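Local structure of putative isochorismatase (Burkholderia xenovorans, 3OQP) at residues Ala153-Ser157 with Ala158-His162. The protein is probably a hydrolase of the isochorismatase family, related to the nicotinamidases, though its own substrate is not established. Numbering follows the deposited sequence.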
loop_
_atom_site.group_PDB
_atom_site.type_symbol
_atom_site.label_atom_id
_atom_site.label_comp_id
_atom_site.label_asym_id
_atom_site.label_seq_id
_atom_site.Cartn_x
_atom_site.Cartn_y
_atom_site.Cartn_z
ATOM N N ALA A 153 -8.837 2.911 14.325
ATOM C CA ALA A 153 -9.365 2.024 13.317
ATOM C C ALA A 153 -9.368 0.548 13.742
ATOM O O ALA A 153 -9.954 -0.301 13.060
ATOM C CB ALA A 153 -8.633 2.218 11.988
ATOM N N GLY A 154 -8.681 0.223 14.828
ATOM C CA GLY A 154 -8.638 -1.137 15.360
ATOM C C GLY A 154 -7.239 -1.573 15.727
ATOM O O GLY A 154 -6.353 -0.769 15.932
ATOM N N PHE A 155 -7.081 -2.868 15.929
ATOM C CA PHE A 155 -5.836 -3.490 16.296
ATOM C C PHE A 155 -5.409 -4.433 15.182
ATOM O O PHE A 155 -6.252 -5.179 14.610
ATOM C CB PHE A 155 -6.025 -4.324 17.593
ATOM C CG PHE A 155 -4.836 -5.171 17.935
ATOM C CD1 PHE A 155 -3.805 -4.656 18.636
ATOM C CD2 PHE A 155 -4.706 -6.444 17.427
ATOM C CE1 PHE A 155 -2.664 -5.421 18.900
ATOM C CE2 PHE A 155 -3.572 -7.219 17.710
ATOM C CZ PHE A 155 -2.588 -6.699 18.423
ATOM N N ALA A 156 -4.095 -4.485 14.909
ATOM C CA ALA A 156 -3.538 -5.549 14.047
ATOM C C ALA A 156 -2.140 -5.871 14.563
ATOM O O ALA A 156 -1.340 -4.951 14.817
ATOM C CB ALA A 156 -3.461 -5.084 12.598
ATOM N N SER A 157 -1.833 -7.161 14.714
ATOM C CA SER A 157 -0.514 -7.592 15.155
ATOM C C SER A 157 0.517 -7.410 14.028
ATOM O O SER A 157 0.170 -7.309 12.847
ATOM C CB SER A 157 -0.551 -9.038 15.595
ATOM O OG SER A 157 -0.794 -9.889 14.525
ATOM N N ALA A 158 1.783 -7.496 14.390
ATOM C CA ALA A 158 2.844 -7.440 13.406
ATOM C C ALA A 158 2.741 -8.622 12.452
ATOM O O ALA A 158 2.945 -8.454 11.244
ATOM C CB ALA A 158 4.237 -7.369 14.056
ATOM N N GLU A 159 2.408 -9.830 12.948
ATOM C CA GLU A 159 2.276 -10.971 12.085
ATOM C C GLU A 159 1.132 -10.758 11.091
ATOM O O GLU A 159 1.258 -11.071 9.909
ATOM C CB GLU A 159 2.055 -12.259 12.896
ATOM C CG GLU A 159 2.060 -13.561 12.058
ATOM C CD GLU A 159 0.791 -13.823 11.269
ATOM O OE1 GLU A 159 -0.330 -13.356 11.649
ATOM O OE2 GLU A 159 0.903 -14.601 10.276
ATOM N N GLU A 160 0.006 -10.244 11.558
ATOM C CA GLU A 160 -1.149 -10.058 10.677
ATOM C C GLU A 160 -0.786 -9.013 9.606
ATOM O O GLU A 160 -1.082 -9.170 8.427
ATOM C CB GLU A 160 -2.389 -9.579 11.419
ATOM C CG GLU A 160 -3.118 -10.581 12.227
ATOM C CD GLU A 160 -4.261 -9.980 13.015
ATOM O OE1 GLU A 160 -4.078 -8.881 13.630
ATOM O OE2 GLU A 160 -5.329 -10.631 13.068
ATOM N N ILE A 161 -0.158 -7.921 10.019
ATOM C CA ILE A 161 0.206 -6.850 9.073
ATOM C C ILE A 161 1.166 -7.423 8.005
ATOM O O ILE A 161 0.981 -7.198 6.821
ATOM C CB ILE A 161 0.770 -5.609 9.767
ATOM C CG1 ILE A 161 -0.297 -4.997 10.661
ATOM C CG2 ILE A 161 1.320 -4.602 8.710
ATOM C CD1 ILE A 161 0.153 -3.840 11.503
ATOM N N HIS A 162 2.243 -8.058 8.430
ATOM C CA HIS A 162 3.233 -8.557 7.527
ATOM C C HIS A 162 2.696 -9.601 6.583
ATOM O O HIS A 162 2.979 -9.586 5.394
ATOM C CB HIS A 162 4.447 -9.077 8.299
ATOM C CG HIS A 162 5.563 -9.571 7.441
ATOM N ND1 HIS A 162 6.455 -8.733 6.806
ATOM C CD2 HIS A 162 5.932 -10.832 7.144
ATOM C CE1 HIS A 162 7.340 -9.485 6.168
ATOM N NE2 HIS A 162 7.051 -10.758 6.361
#
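S157 and E160 form a capping box, the reciprocal side-chain-to-backbone exchange by which a helix start is closed, here at the N-terminus of helix 158-173. In one direction the backbone N of E160 donates to S157 OG over 3.1 Å. In the other, S157 N donates to E160 OE1 at 3.0 Å, nearly straight and directed at the anti lone pair of the carboxylate. The serine reaches its partner because OG sits between its own backbone N and carbonyl carbon (chi1 67°), which also lays it alongside E160 CG at 3.3 Å. The glutamate folds back because CG lies beside its backbone N (chi1 -76°), and the chain then runs extended until OE1 comes to S157 N and, at 3.4 Å, to A156 CA. Beside the box, the backbone closes the first helical turn in the ordinary way, I161 N donating to S157 O. On the apolar side A156 CB packs against I161 CG1 at 3.7 Å, joining the strand end to the first turn.

Strand 154-156, the second arm of a small antiparallel hairpin with 149-151, meets the helix at 83°, so the cap occupies the corner between them. The second subunit reaches this corner as well: its R163 forms a salt bridge with E160 OE2 and a hydrogen bond with F155 O, while its R207 makes a cation-pi contact with the F155 ring. E160 thus divides its carboxylate, OE1 closing the cap within the chain and OE2 gripping NH2 of R163 of the second subunit.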